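Side-chain contacts in putative HAD-hydrolase YfnB (Bacillus subtilis, PDB 3ED5), which probably hydrolyses phosphate esters, perhaps as a 5'-nucleotidase, in the manner of the haloacid dehalogenase superfamily: residues Trp56-Phe59 and Lys63-Arg66; Tyr166-Glu169 and Gln173-Ala176. All coordinates share one frame; numbering follows the deposited sequence. Where two conformers were deposited one is given.

How the interactions relate
From the N terminus, the chain passes through the first strand of the core sheet, 9-12, and enters the helical cap. Interaction 1 then closes the short turn between helices 42-60 and 66-80, bringing 56-59 against 63-66. After strands 120-125 and 147-150 have been laid down, interaction 2 closes another short turn, where helix 161-169 hands over to strand 179-183. The contacts follow one another in series, neither enclosing nor crossing the other, and their nearest atoms are about 12 Å apart. Interaction 1 ties cap helices together and reaches the core through R66; interaction 2 belongs wholly to the core, in the connection between strands 147-150 and 179-183.

Interaction 1 of 2, residues Trp56-Phe59 and Lys63-Arg66; sequences WRAF and KMTR
In the turn joining helices 42-60 and 66-80 of the helical cap, A58 and F59 pack against K63, M64 and R66. The backbone N of K63 donates to O of A58 (2.8 Å), a nearly straight bond reaching five residues back, as occurs where a helix closes at its C-terminal end. The small A58 lets M64, selenomethionine in this crystal, bring its CB within 4.1 Å of the alanine CB. F59 is the buried member, touching V69 of helix 66-80. With CG anti to the backbone N (chi1 157°), its ring presents one face to R66, whose CB sits over it, 4.0 Å from the centroid and 19° off the normal, a CH-pi contact. In the ring plane, O of M64 meets the edge, 3.6 Å from CD1 of F59. A water lies within hydrogen-bonding distance of O of F59 (2.8 Å) and O of M64 (2.7 Å). Farther along R66, CD lies 3.7 Å from CH2 of W56, so F59 meets the first methylene of R66 and W56, obliquely, the next two. With an alanine at F59, CB of R66 is likely to lose its aromatic face and a gap to open beside V69. The long, flexible arginine suits this place: its methylenes rest on rings while its guanidinium makes a salt bridge to E152 and a hydrogen bond to O of N126, joining cap and core by both.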
loop_
_atom_site.group_PDB
_atom_site.type_symbol
_atom_site.label_atom_id
_atom_site.label_comp_id
_atom_site.label_asym_id
_atom_site.label_seq_id
_atom_site.Cartn_x
_atom_site.Cartn_y
_atom_site.Cartn_z
ATOM N N TRP A 56 6.039 -10.606 2.380
ATOM C CA TRP A 56 5.193 -9.863 1.401
ATOM C C TRP A 56 5.799 -9.944 0.008
ATOM O O TRP A 56 5.065 -10.081 -0.984
ATOM C CB TRP A 56 4.923 -8.390 1.797
ATOM C CG TRP A 56 3.897 -8.272 2.851
ATOM C CD1 TRP A 56 4.117 -8.387 4.240
ATOM C CD2 TRP A 56 2.485 -8.105 2.687
ATOM N NE1 TRP A 56 2.919 -8.260 4.909
ATOM C CE2 TRP A 56 1.909 -8.082 3.984
ATOM C CE3 TRP A 56 1.642 -7.884 1.560
ATOM C CZ2 TRP A 56 0.537 -7.897 4.201
ATOM C CZ3 TRP A 56 0.256 -7.716 1.783
ATOM C CH2 TRP A 56 -0.285 -7.728 3.096
ATOM N N ARG A 57 7.122 -9.870 -0.099
ATOM C CA ARG A 57 7.733 -10.024 -1.425
ATOM C C ARG A 57 7.416 -11.392 -2.021
ATOM O O ARG A 57 7.107 -11.492 -3.213
ATOM C CB ARG A 57 9.261 -9.812 -1.419
ATOM C CG ARG A 57 9.632 -8.330 -1.290
ATOM C CD ARG A 57 9.276 -7.536 -2.587
ATOM N NE ARG A 57 10.089 -8.034 -3.688
ATOM C CZ ARG A 57 9.625 -8.521 -4.832
ATOM N NH1 ARG A 57 8.320 -8.557 -5.092
ATOM N NH2 ARG A 57 10.488 -8.955 -5.738
ATOM N N ALA A 58 7.496 -12.447 -1.203
ATOM C CA ALA A 58 7.187 -13.813 -1.686
ATOM C C ALA A 58 5.737 -13.864 -2.195
ATOM O O ALA A 58 5.460 -14.418 -3.284
ATOM C CB ALA A 58 7.447 -14.871 -0.601
ATOM N N PHE A 59 4.833 -13.212 -1.471
ATOM C CA PHE A 59 3.428 -13.096 -1.944
ATOM C C PHE A 59 3.306 -12.325 -3.270
ATOM O O PHE A 59 2.632 -12.799 -4.197
ATOM C CB PHE A 59 2.576 -12.501 -0.836
ATOM C CG PHE A 59 1.305 -11.824 -1.300
ATOM C CD1 PHE A 59 0.230 -12.560 -1.813
ATOM C CD2 PHE A 59 1.178 -10.453 -1.151
ATOM C CE1 PHE A 59 -0.960 -11.913 -2.185
ATOM C CE2 PHE A 59 -0.014 -9.782 -1.522
ATOM C CZ PHE A 59 -1.075 -10.533 -2.044
ATOM N N LYS A 63 4.710 -16.721 -4.687
ATOM C CA LYS A 63 5.378 -17.841 -4.025
ATOM C C LYS A 63 4.771 -18.164 -2.671
ATOM O O LYS A 63 5.224 -19.106 -1.972
ATOM C CB LYS A 63 6.879 -17.512 -3.882
ATOM C CG LYS A 63 7.588 -17.484 -5.244
ATOM C CD LYS A 63 9.052 -17.074 -5.090
ATOM C CE LYS A 63 9.791 -17.192 -6.407
ATOM N NZ LYS A 63 11.273 -17.276 -6.151
HETATM N N MSE A 64 3.734 -17.411 -2.296
HETATM C CA MSE A 64 3.088 -17.571 -1.002
HETATM C C MSE A 64 1.751 -16.870 -1.087
HETATM O O MSE A 64 1.601 -15.901 -1.863
HETATM C CB MSE A 64 3.985 -16.985 0.118
HETATM C CG MSE A 64 3.395 -17.023 1.479
HETATM SE SE MSE A 64 4.739 -16.450 2.861
HETATM C CE MSE A 64 6.141 -17.665 2.488
ATOM N N THR A 65 0.757 -17.394 -0.375
ATOM C CA THR A 65 -0.531 -16.697 -0.267
ATOM C C THR A 65 -0.440 -15.591 0.776
ATOM O O THR A 65 0.382 -15.667 1.705
ATOM C CB THR A 65 -1.691 -17.633 0.119
ATOM O OG1 THR A 65 -1.466 -18.154 1.433
ATOM C CG2 THR A 65 -1.850 -18.772 -0.881
ATOM N N ARG A 66 -1.294 -14.575 0.659
ATOM C CA ARG A 66 -1.290 -13.523 1.690
ATOM C C ARG A 66 -1.651 -14.078 3.074
ATOM O O ARG A 66 -1.115 -13.609 4.099
ATOM C CB ARG A 66 -2.235 -12.378 1.322
ATOM C CG ARG A 66 -1.882 -11.080 2.085
ATOM C CD ARG A 66 -2.911 -9.986 1.791
ATOM N NE ARG A 66 -4.242 -10.444 2.176
ATOM C CZ ARG A 66 -5.370 -9.955 1.671
ATOM N NH1 ARG A 66 -5.309 -8.997 0.747
ATOM N NH2 ARG A 66 -6.544 -10.439 2.071
HETATM O O HOH W 1 0.929 -15.009 -4.344
#

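Interaction 2 of 2, residues Tyr166-Glu169 and Gln173-Ala176; sequences YVFE and QFSA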
loop_
_atom_site.group_PDB
_atom_site.type_symbol
_atom_site.label_atom_id
_atom_site.label_comp_id
_atom_site.label_asym_id
_atom_site.label_seq_id
_atom_site.Cartn_x
_atom_site.Cartn_y
_atom_site.Cartn_z
ATOM N N TYR A 166 -7.638 -7.151 -14.421
ATOM C CA TYR A 166 -8.869 -7.156 -13.661
ATOM C C TYR A 166 -9.376 -5.727 -13.404
ATOM O O TYR A 166 -10.572 -5.417 -13.627
ATOM C CB TYR A 166 -8.631 -7.909 -12.320
ATOM C CG TYR A 166 -9.844 -7.950 -11.420
ATOM C CD1 TYR A 166 -10.614 -9.111 -11.308
ATOM C CD2 TYR A 166 -10.192 -6.841 -10.637
ATOM C CE1 TYR A 166 -11.744 -9.139 -10.464
ATOM C CE2 TYR A 166 -11.299 -6.858 -9.814
ATOM C CZ TYR A 166 -12.062 -7.998 -9.729
ATOM O OH TYR A 166 -13.162 -7.999 -8.894
ATOM N N VAL A 167 -8.455 -4.862 -12.982
ATOM C CA VAL A 167 -8.752 -3.445 -12.720
ATOM C C VAL A 167 -9.195 -2.757 -14.019
ATOM O O VAL A 167 -10.219 -2.050 -14.043
ATOM C CB VAL A 167 -7.521 -2.729 -12.207
ATOM C CG1 VAL A 167 -7.748 -1.192 -12.082
ATOM C CG2 VAL A 167 -7.134 -3.326 -10.839
ATOM N N PHE A 168 -8.420 -2.959 -15.068
ATOM C CA PHE A 168 -8.720 -2.255 -16.356
ATOM C C PHE A 168 -10.083 -2.610 -16.934
ATOM O O PHE A 168 -10.767 -1.749 -17.508
ATOM C CB PHE A 168 -7.630 -2.508 -17.400
ATOM C CG PHE A 168 -6.250 -2.065 -16.976
ATOM C CD1 PHE A 168 -6.065 -1.206 -15.889
ATOM C CD2 PHE A 168 -5.138 -2.500 -17.699
ATOM C CE1 PHE A 168 -4.786 -0.774 -15.519
ATOM C CE2 PHE A 168 -3.841 -2.082 -17.338
ATOM C CZ PHE A 168 -3.669 -1.222 -16.236
ATOM N N GLU A 169 -10.480 -3.874 -16.789
ATOM C CA GLU A 169 -11.775 -4.317 -17.309
ATOM C C GLU A 169 -12.921 -3.630 -16.561
ATOM O O GLU A 169 -14.028 -3.604 -17.022
ATOM C CB GLU A 169 -11.891 -5.839 -17.186
ATOM C CG GLU A 169 -11.022 -6.627 -18.155
ATOM C CD GLU A 169 -11.311 -6.312 -19.639
ATOM O OE1 GLU A 169 -12.477 -6.413 -20.075
ATOM O OE2 GLU A 169 -10.355 -5.949 -20.374
ATOM N N GLN A 173 -14.447 3.060 -20.070
ATOM C CA GLN A 173 -13.652 3.809 -21.055
ATOM C C GLN A 173 -12.167 3.893 -20.673
ATOM O O GLN A 173 -11.501 4.917 -20.898
ATOM C CB GLN A 173 -14.229 5.221 -21.253
ATOM C CG GLN A 173 -15.662 5.251 -21.783
ATOM C CD GLN A 173 -15.731 5.029 -23.274
ATOM O OE1 GLN A 173 -15.730 3.892 -23.742
ATOM N NE2 GLN A 173 -15.800 6.116 -24.032
ATOM N N PHE A 174 -11.644 2.817 -20.089
ATOM C CA PHE A 174 -10.243 2.784 -19.655
ATOM C C PHE A 174 -9.284 3.058 -20.815
ATOM O O PHE A 174 -9.386 2.406 -21.857
ATOM C CB PHE A 174 -9.880 1.415 -19.054
ATOM C CG PHE A 174 -8.406 1.279 -18.761
ATOM C CD1 PHE A 174 -7.578 0.549 -19.611
ATOM C CD2 PHE A 174 -7.844 1.952 -17.691
ATOM C CE1 PHE A 174 -6.207 0.470 -19.367
ATOM C CE2 PHE A 174 -6.484 1.889 -17.461
ATOM C CZ PHE A 174 -5.670 1.134 -18.305
ATOM N N SER A 175 -8.362 4.000 -20.618
ATOM C CA SER A 175 -7.248 4.227 -21.537
ATOM C C SER A 175 -5.936 4.238 -20.752
ATOM O O SER A 175 -5.738 5.116 -19.920
ATOM C CB SER A 175 -7.442 5.573 -22.260
ATOM O OG SER A 175 -6.239 6.027 -22.869
ATOM N N ALA A 176 -5.040 3.296 -21.048
ATOM C CA ALA A 176 -3.719 3.255 -20.390
ATOM C C ALA A 176 -2.949 4.565 -20.560
ATOM O O ALA A 176 -2.372 5.068 -19.598
ATOM C CB ALA A 176 -2.884 2.088 -20.905
#
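F168 and F174 bury nearly all the surface of this contact, ring against ring. They form an offset stack: the planes are only 13° from parallel and the centroids lie 4.0 Å apart. CZ of F174 stands over the centre of the F168 ring, whereas CD1 of F168 falls toward the rim of the F174 ring, and these two atoms, CD1 of F168 and CZ of F174, make the closest approach at 3.4 Å. The overlap also takes in the methylene of F168, whose CB lies over the face of F174, 3.9 Å from its centroid, in a CH-pi contact. F168 can turn its face this way because chi2 is -15°, which brings CA close to the plane of the ring. F174 directs its CA-CB bond at the helix and holds CG anti to its backbone N (chi1 173°), sending the ring across the turn; its CB rests 3.6 Å from O of F168. The pair sits in the Rossmann-like core of the HAD fold, in the beta-alpha-beta crossover that leads from strand 147-150 through helix 161-169 to strand 179-183. Phenylalanine suits both positions, since the partly exposed site offers one broad flat surface to another and asks for no polar partner. On the reverse face of F174 lies the backbone N of A176, 3.4 Å above the ring plane and toward its rim, which places that ring between the helix and the chain that runs on to strand 179-183. F168 meanwhile also touches A196 and L198, in the loop that leads into strand 199-203. Just beyond F174, O of S175 accepts a hydrogen bond from OG1 of T179, at the start of strand 179-183.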